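Local atomic coordinates of fructosyl amine: oxygen oxidoreductase (Aspergillus fumigatus, PDB entry 3DJE), a protein that oxidatively removes the sugar from fructosyl amino acids (Amadori products), using a covalently bound FAD and molecular oxygen. Residues Asp326-Ala338 against Phe421-Ile435. Numbering follows the deposited sequence.
With FAD (flavin-adenine dinucleotide), chain C.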
loop_
_atom_site.group_PDB
_atom_site.type_symbol
_atom_site.label_atom_id
_atom_site.label_comp_id
_atom_site.label_asym_id
_atom_site.label_seq_id
_atom_site.Cartn_x
_atom_site.Cartn_y
_atom_site.Cartn_z
ATOM N N ASP A 326 -11.146 -9.465 23.102
ATOM C CA ASP A 326 -11.524 -10.871 23.018
ATOM C C ASP A 326 -12.624 -11.133 21.991
ATOM O O ASP A 326 -13.070 -12.269 21.834
ATOM C CB ASP A 326 -11.948 -11.393 24.396
ATOM C CG ASP A 326 -10.789 -11.453 25.385
ATOM O OD1 ASP A 326 -9.653 -11.799 24.975
ATOM O OD2 ASP A 326 -11.015 -11.150 26.578
ATOM N N ARG A 327 -13.049 -10.083 21.288
ATOM C CA ARG A 327 -14.061 -10.215 20.241
ATOM C C ARG A 327 -13.572 -11.086 19.080
ATOM O O ARG A 327 -12.415 -10.976 18.657
ATOM C CB ARG A 327 -14.463 -8.838 19.700
ATOM C CG ARG A 327 -15.062 -7.892 20.719
ATOM C CD ARG A 327 -16.499 -8.218 21.059
ATOM N NE ARG A 327 -17.067 -7.156 21.894
ATOM C CZ ARG A 327 -17.771 -6.121 21.443
ATOM N NH1 ARG A 327 -18.032 -5.988 20.150
ATOM N NH2 ARG A 327 -18.224 -5.215 22.297
ATOM N N PRO A 328 -14.457 -11.953 18.551
ATOM C CA PRO A 328 -14.064 -12.706 17.366
ATOM C C PRO A 328 -13.841 -11.763 16.188
ATOM O O PRO A 328 -14.515 -10.729 16.087
ATOM C CB PRO A 328 -15.282 -13.593 17.092
ATOM C CG PRO A 328 -16.424 -12.889 17.730
ATOM C CD PRO A 328 -15.826 -12.289 18.984
ATOM N N PHE A 329 -12.892 -12.113 15.326
ATOM C CA PHE A 329 -12.680 -11.365 14.077
ATOM C C PHE A 329 -13.774 -11.692 13.067
ATOM O O PHE A 329 -14.191 -12.849 12.952
ATOM C CB PHE A 329 -11.324 -11.700 13.465
ATOM C CG PHE A 329 -10.151 -11.435 14.369
ATOM C CD1 PHE A 329 -10.172 -10.396 15.302
ATOM C CD2 PHE A 329 -8.994 -12.203 14.251
ATOM C CE1 PHE A 329 -9.071 -10.147 16.123
ATOM C CE2 PHE A 329 -7.883 -11.957 15.059
ATOM C CZ PHE A 329 -7.920 -10.932 16.000
ATOM N N SER A 330 -14.228 -10.681 12.329
ATOM C CA SER A 330 -15.243 -10.896 11.290
ATOM C C SER A 330 -14.607 -11.097 9.910
ATOM O O SER A 330 -15.271 -11.560 8.977
ATOM C CB SER A 330 -16.203 -9.717 11.231
ATOM O OG SER A 330 -15.477 -8.532 10.967
ATOM N N PHE A 331 -13.333 -10.716 9.788
ATOM C CA PHE A 331 -12.577 -10.823 8.541
ATOM C C PHE A 331 -11.092 -10.752 8.882
ATOM O O PHE A 331 -10.704 -10.080 9.838
ATOM C CB PHE A 331 -12.968 -9.687 7.575
ATOM C CG PHE A 331 -12.209 -9.709 6.263
ATOM C CD1 PHE A 331 -12.457 -10.697 5.320
ATOM C CD2 PHE A 331 -11.245 -8.737 5.983
ATOM C CE1 PHE A 331 -11.752 -10.738 4.098
ATOM C CE2 PHE A 331 -10.537 -8.765 4.783
ATOM C CZ PHE A 331 -10.786 -9.763 3.837
ATOM N N ALA A 332 -10.281 -11.455 8.098
ATOM C CA ALA A 332 -8.822 -11.411 8.230
ATOM C C ALA A 332 -8.151 -11.749 6.915
ATOM O O ALA A 332 -8.609 -12.636 6.182
ATOM C CB ALA A 332 -8.346 -12.383 9.318
ATOM N N ARG A 333 -7.052 -11.063 6.616
ATOM C CA ARG A 333 -6.253 -11.428 5.452
ATOM C C ARG A 333 -4.818 -10.952 5.533
ATOM O O ARG A 333 -4.485 -10.043 6.298
ATOM C CB ARG A 333 -6.875 -10.915 4.148
ATOM C CG ARG A 333 -6.597 -9.444 3.813
ATOM C CD ARG A 333 -7.017 -9.256 2.384
ATOM N NE ARG A 333 -6.957 -7.884 1.857
ATOM C CZ ARG A 333 -6.095 -7.496 0.918
ATOM N NH1 ARG A 333 -6.155 -6.265 0.434
ATOM N NH2 ARG A 333 -5.175 -8.341 0.453
ATOM N N ILE A 334 -3.982 -11.579 4.718
ATOM C CA ILE A 334 -2.651 -11.034 4.440
ATOM C C ILE A 334 -2.720 -10.101 3.211
ATOM O O ILE A 334 -3.595 -10.243 2.335
ATOM C CB ILE A 334 -1.592 -12.138 4.287
ATOM C CG1 ILE A 334 -1.849 -12.986 3.035
ATOM C CG2 ILE A 334 -1.580 -13.028 5.578
ATOM C CD1 ILE A 334 -0.750 -14.037 2.761
ATOM N N CYS A 335 -1.797 -9.150 3.174
ATOM C CA CYS A 335 -1.819 -8.066 2.214
ATOM C C CYS A 335 -0.374 -7.821 1.781
ATOM O O CYS A 335 0.503 -7.629 2.636
ATOM C CB CYS A 335 -2.382 -6.844 2.949
ATOM S SG CYS A 335 -2.248 -5.263 2.115
ATOM N N TRP A 336 -0.125 -7.850 0.466
ATOM C CA TRP A 336 1.239 -7.848 -0.067
ATOM C C TRP A 336 1.626 -6.559 -0.753
ATOM O O TRP A 336 0.813 -5.963 -1.467
ATOM C CB TRP A 336 1.396 -8.938 -1.120
ATOM C CG TRP A 336 1.416 -10.340 -0.582
ATOM C CD1 TRP A 336 0.344 -11.142 -0.362
ATOM C CD2 TRP A 336 2.576 -11.097 -0.231
ATOM N NE1 TRP A 336 0.760 -12.369 0.117
ATOM C CE2 TRP A 336 2.127 -12.363 0.211
ATOM C CE3 TRP A 336 3.961 -10.823 -0.236
ATOM C CZ2 TRP A 336 3.010 -13.371 0.637
ATOM C CZ3 TRP A 336 4.841 -11.825 0.195
ATOM C CH2 TRP A 336 4.352 -13.084 0.633
ATOM N N CYS A 337 2.881 -6.159 -0.563
ATOM C CA CYS A 337 3.478 -5.095 -1.377
ATOM C C CYS A 337 4.905 -5.529 -1.693
ATOM O O CYS A 337 5.249 -6.719 -1.556
ATOM C CB CYS A 337 3.401 -3.740 -0.663
ATOM S SG CYS A 337 3.697 -2.271 -1.728
ATOM N N ALA A 338 5.736 -4.590 -2.124
ATOM C CA ALA A 338 7.134 -4.923 -2.419
ATOM C C ALA A 338 8.055 -3.774 -2.117
ATOM O O ALA A 338 7.849 -2.659 -2.609
ATOM C CB ALA A 338 7.298 -5.389 -3.859
ATOM N N PHE A 421 6.616 -16.824 5.958
ATOM C CA PHE A 421 5.428 -17.664 6.060
ATOM C C PHE A 421 5.741 -19.154 6.191
ATOM O O PHE A 421 4.912 -19.914 6.692
ATOM C CB PHE A 421 4.489 -17.410 4.876
ATOM C CG PHE A 421 3.688 -16.133 4.997
ATOM C CD1 PHE A 421 2.780 -15.957 6.047
ATOM C CD2 PHE A 421 3.820 -15.116 4.049
ATOM C CE1 PHE A 421 2.027 -14.774 6.163
ATOM C CE2 PHE A 421 3.069 -13.920 4.163
ATOM C CZ PHE A 421 2.174 -13.758 5.213
ATOM N N HIS A 422 6.928 -19.561 5.736
ATOM C CA HIS A 422 7.369 -20.953 5.911
ATOM C C HIS A 422 7.502 -21.330 7.389
ATOM O O HIS A 422 7.452 -22.514 7.736
ATOM C CB HIS A 422 8.685 -21.223 5.169
ATOM C CG HIS A 422 8.538 -21.234 3.679
ATOM N ND1 HIS A 422 8.731 -20.109 2.904
ATOM C CD2 HIS A 422 8.195 -22.228 2.824
ATOM C CE1 HIS A 422 8.524 -20.413 1.634
ATOM N NE2 HIS A 422 8.198 -21.692 1.558
ATOM N N ASP A 423 7.679 -20.324 8.245
ATOM C CA ASP A 423 7.773 -20.522 9.698
ATOM C C ASP A 423 6.409 -20.560 10.386
ATOM O O ASP A 423 6.315 -20.895 11.570
ATOM C CB ASP A 423 8.639 -19.433 10.341
ATOM C CG ASP A 423 10.072 -19.428 9.826
ATOM O OD1 ASP A 423 10.525 -20.435 9.242
ATOM O OD2 ASP A 423 10.756 -18.400 10.010
ATOM N N VAL A 424 5.356 -20.217 9.645
ATOM C CA VAL A 424 3.998 -20.202 10.186
ATOM C C VAL A 424 3.393 -21.599 10.123
ATOM O O VAL A 424 3.356 -22.212 9.052
ATOM C CB VAL A 424 3.090 -19.185 9.438
ATOM C CG1 VAL A 424 1.664 -19.214 9.997
ATOM C CG2 VAL A 424 3.683 -17.786 9.538
ATOM N N LYS A 425 2.924 -22.075 11.277
ATOM C CA LYS A 425 2.343 -23.417 11.431
ATOM C C LYS A 425 0.827 -23.415 11.632
ATOM O O LYS A 425 0.155 -24.424 11.386
ATOM C CB LYS A 425 3.002 -24.139 12.618
ATOM C CG LYS A 425 4.154 -25.079 12.247
ATOM C CD LYS A 425 5.442 -24.345 11.868
ATOM C CE LYS A 425 6.253 -25.159 10.863
ATOM N NZ LYS A 425 7.571 -24.544 10.569
ATOM N N GLU A 426 0.291 -22.290 12.098
ATOM C CA GLU A 426 -1.120 -22.190 12.431
ATOM C C GLU A 426 -1.681 -20.867 11.939
ATOM O O GLU A 426 -1.042 -19.822 12.090
ATOM C CB GLU A 426 -1.327 -22.312 13.949
ATOM C CG GLU A 426 -0.991 -23.688 14.519
ATOM C CD GLU A 426 -1.027 -23.711 16.034
ATOM O OE1 GLU A 426 -2.143 -23.664 16.606
ATOM O OE2 GLU A 426 0.059 -23.777 16.655
ATOM N N TRP A 427 -2.871 -20.940 11.355
ATOM C CA TRP A 427 -3.582 -19.761 10.861
ATOM C C TRP A 427 -4.924 -19.622 11.566
ATOM O O TRP A 427 -5.419 -20.573 12.188
ATOM C CB TRP A 427 -3.804 -19.885 9.356
ATOM C CG TRP A 427 -2.546 -19.882 8.551
ATOM C CD1 TRP A 427 -1.661 -20.919 8.387
ATOM C CD2 TRP A 427 -2.039 -18.796 7.763
ATOM N NE1 TRP A 427 -0.630 -20.537 7.560
ATOM C CE2 TRP A 427 -0.835 -19.238 7.165
ATOM C CE3 TRP A 427 -2.480 -17.486 7.515
ATOM C CZ2 TRP A 427 -0.071 -18.420 6.328
ATOM C CZ3 TRP A 427 -1.719 -16.675 6.687
ATOM C CH2 TRP A 427 -0.530 -17.143 6.099
ATOM N N THR A 428 -5.518 -18.433 11.472
ATOM C CA THR A 428 -6.878 -18.205 11.968
ATOM C C THR A 428 -7.930 -18.998 11.166
ATOM O O THR A 428 -7.620 -19.570 10.117
ATOM C CB THR A 428 -7.225 -16.693 11.958
ATOM O OG1 THR A 428 -7.038 -16.179 10.631
ATOM C CG2 THR A 428 -6.320 -15.934 12.924
ATOM N N ASN A 429 -9.166 -19.022 11.670
ATOM C CA ASN A 429 -10.278 -19.772 11.069
ATOM C C ASN A 429 -11.490 -18.866 10.859
ATOM O O ASN A 429 -12.639 -19.232 11.140
ATOM C CB ASN A 429 -10.644 -20.982 11.958
ATOM C CG ASN A 429 -11.841 -21.780 11.425
ATOM O OD1 ASN A 429 -11.911 -22.120 10.234
ATOM N ND2 ASN A 429 -12.796 -22.073 12.312
ATOM N N VAL A 430 -11.224 -17.670 10.346
ATOM C CA VAL A 430 -12.261 -16.668 10.149
ATOM C C VAL A 430 -13.070 -16.976 8.882
ATOM O O VAL A 430 -12.537 -17.527 7.920
ATOM C CB VAL A 430 -11.643 -15.238 10.089
ATOM C CG1 VAL A 430 -12.731 -14.181 10.010
ATOM C CG2 VAL A 430 -10.753 -14.986 11.310
ATOM N N GLN A 431 -14.353 -16.622 8.907
ATOM C CA GLN A 431 -15.247 -16.748 7.758
ATOM C C GLN A 431 -14.655 -16.100 6.498
ATOM O O GLN A 431 -14.059 -15.019 6.568
ATOM C CB GLN A 431 -16.580 -16.079 8.085
ATOM C CG GLN A 431 -17.618 -16.189 6.989
ATOM C CD GLN A 431 -18.303 -17.534 6.992
ATOM O OE1 GLN A 431 -18.055 -18.374 6.126
ATOM N NE2 GLN A 431 -19.163 -17.755 7.983
ATOM N N TYR A 432 -14.817 -16.769 5.359
ATOM C CA TYR A 432 -14.374 -16.219 4.082
ATOM C C TYR A 432 -15.319 -15.124 3.608
ATOM O O TYR A 432 -16.540 -15.199 3.811
ATOM C CB TYR A 432 -14.260 -17.319 3.014
ATOM C CG TYR A 432 -13.930 -16.799 1.631
ATOM C CD1 TYR A 432 -12.635 -16.387 1.313
ATOM C CD2 TYR A 432 -14.915 -16.701 0.644
ATOM C CE1 TYR A 432 -12.320 -15.896 0.046
ATOM C CE2 TYR A 432 -14.610 -16.212 -0.631
ATOM C CZ TYR A 432 -13.307 -15.815 -0.919
ATOM O OH TYR A 432 -12.979 -15.336 -2.166
ATOM N N ARG A 433 -14.728 -14.115 2.978
ATOM C CA ARG A 433 -15.447 -13.054 2.292
ATOM C C ARG A 433 -14.684 -12.785 1.010
ATOM O O ARG A 433 -13.453 -12.733 1.017
ATOM C CB ARG A 433 -15.491 -11.789 3.146
ATOM C CG ARG A 433 -16.162 -10.580 2.483
ATOM C CD ARG A 433 -16.046 -9.357 3.396
ATOM N NE ARG A 433 -16.712 -9.586 4.684
ATOM C CZ ARG A 433 -16.584 -8.810 5.758
ATOM N NH1 ARG A 433 -15.815 -7.723 5.722
ATOM N NH2 ARG A 433 -17.235 -9.118 6.879
ATOM N N ASP A 434 -15.422 -12.645 -0.085
ATOM C CA ASP A 434 -14.819 -12.361 -1.372
ATOM C C ASP A 434 -14.808 -10.851 -1.546
ATOM O O ASP A 434 -15.835 -10.249 -1.871
ATOM C CB ASP A 434 -15.617 -13.043 -2.494
ATOM C CG ASP A 434 -15.090 -12.704 -3.880
ATOM O OD1 ASP A 434 -14.135 -11.903 -3.994
ATOM O OD2 ASP A 434 -15.640 -13.242 -4.868
ATOM N N ILE A 435 -13.649 -10.237 -1.320
ATOM C CA ILE A 435 -13.564 -8.778 -1.347
ATOM C C ILE A 435 -13.500 -8.188 -2.766
ATOM O O ILE A 435 -13.455 -6.965 -2.917
ATOM C CB ILE A 435 -12.417 -8.233 -0.462
ATOM C CG1 ILE A 435 -11.067 -8.806 -0.896
ATOM C CG2 ILE A 435 -12.698 -8.561 1.005
ATOM C CD1 ILE A 435 -9.878 -8.102 -0.242
HETATM P PA FAD C . -1.562 -3.569 -5.825
HETATM O O1A FAD C . -2.569 -2.540 -5.544
HETATM O O2A FAD C . -1.440 -4.726 -4.885
HETATM O O5B FAD C . -1.882 -4.046 -7.298
HETATM C C5B FAD C . -1.205 -5.138 -7.927
HETATM C C4B FAD C . -2.151 -5.682 -9.005
HETATM O O4B FAD C . -1.329 -6.608 -9.741
HETATM C C3B FAD C . -3.258 -6.508 -8.309
HETATM O O3B FAD C . -4.562 -5.986 -8.613
HETATM C C2B FAD C . -3.041 -7.903 -8.916
HETATM O O2B FAD C . -4.300 -8.595 -9.190
HETATM C C1B FAD C . -2.221 -7.579 -10.196
HETATM N N9A FAD C . -1.624 -8.855 -10.698
HETATM C C8A FAD C . -1.074 -9.863 -9.989
HETATM N N7A FAD C . -0.716 -10.849 -10.837
HETATM C C5A FAD C . -1.044 -10.459 -12.078
HETATM C C6A FAD C . -0.938 -11.050 -13.341
HETATM N N6A FAD C . -0.411 -12.291 -13.469
HETATM N N1A FAD C . -1.378 -10.368 -14.416
HETATM C C2A FAD C . -1.909 -9.145 -14.297
HETATM N N3A FAD C . -2.031 -8.552 -13.105
HETATM C C4A FAD C . -1.605 -9.194 -11.990
HETATM N N1 FAD C . -0.330 2.619 1.967
HETATM C C2 FAD C . -0.707 3.897 2.373
HETATM O O2 FAD C . -0.464 4.890 1.684
HETATM N N3 FAD C . -1.368 4.049 3.593
HETATM C C4 FAD C . -1.648 2.964 4.416
HETATM O O4 FAD C . -2.240 3.137 5.489
HETATM C C4X FAD C . -1.246 1.685 4.003
HETATM N N5 FAD C . -1.496 0.577 4.811
HETATM C C5X FAD C . -1.253 -0.701 4.313
HETATM C C6 FAD C . -1.703 -1.796 5.045
HETATM C C7 FAD C . -1.519 -3.084 4.557
HETATM C C7M FAD C . -2.014 -4.254 5.419
HETATM C C8 FAD C . -0.908 -3.285 3.320
HETATM C C8M FAD C . -0.776 -4.715 2.746
HETATM C C9 FAD C . -0.473 -2.176 2.580
HETATM C C9A FAD C . -0.654 -0.876 3.067
HETATM N N10 FAD C . -0.216 0.257 2.353
HETATM C C10 FAD C . -0.593 1.529 2.782
HETATM C "C1'" FAD C . 0.617 0.107 1.151
HETATM C "C2'" FAD C . -0.261 0.160 -0.100
HETATM O "O2'" FAD C . -1.465 -0.609 0.114
HETATM C "C3'" FAD C . 0.523 -0.395 -1.285
HETATM O "O3'" FAD C . 1.837 0.202 -1.303
HETATM C "C4'" FAD C . -0.149 -0.076 -2.625
HETATM O "O4'" FAD C . -1.551 -0.338 -2.590
HETATM C "C5'" FAD C . 0.496 -0.936 -3.718
HETATM O "O5'" FAD C . -0.083 -0.610 -4.992
HETATM P P FAD C . 0.355 -1.421 -6.304
HETATM O O1P FAD C . 1.844 -1.394 -6.417
HETATM O O2P FAD C . -0.490 -0.898 -7.397
HETATM O O3P FAD C . -0.092 -2.938 -6.017
HETATM O O HOH W 1 -15.517 -12.543 6.475
HETATM O O HOH W 2 -11.336 -13.921 6.868
#
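The F331 ring lies against two side chains of the C-terminal tail: its CZ meets CG2 of I435 at 3.6 Å and its CD1 packs on CB of R433. The R433 side chain crosses that of F331; its guanidinium is nearly parallel to the ring (9°), but F331 CB, not the ring centre, lies over the rim of one guanidinium face. With CG anti to the backbone N (chi1 179°), F331 carries its ring to R433 CB and on to I435 CG2. I435 also reaches R333, setting CD1 over one face of the guanidinium, 3.6 Å from NE. V430 comes next, its methyls dividing the work: CG1 sits against F331 N and F329 O, while CG2 touches CB of A332 at 4.1 Å and CB of F329.

Farther along strand 331-339, I334 puts CG2 at the edge of the W427 ring, 3.8 Å from CZ3, and CD1 against CZ of F421. F421 and W336 slide past each other in opposite directions, planes inclined at 52°, with CE2 of F421 3.6 Å from CZ2 of W336.

No direct hydrogen bond joins the segments; one water donates to both S330 O and Q431 O, and another accepts from A332 N and lies 3.0 Å from Q431 O, one of several acceptors competing for its protons. F300 O takes the W336 indole N-H, and Q304 binds T428 and V430 O.

C335 points the other way, its SG bonded covalently to FAD C8M (1.7 Å), the flavin linkage of the MSOX/MTOX family. The tail thus meets this strand through apolar packing, arginine faces and bridging waters, the arginines' charges being met elsewhere: E274 for R433, the S46 and N49 carbonyls for R333. Through R333, whose guanidinium touches C335 CB, I435 comes within one residue of the flavin attachment.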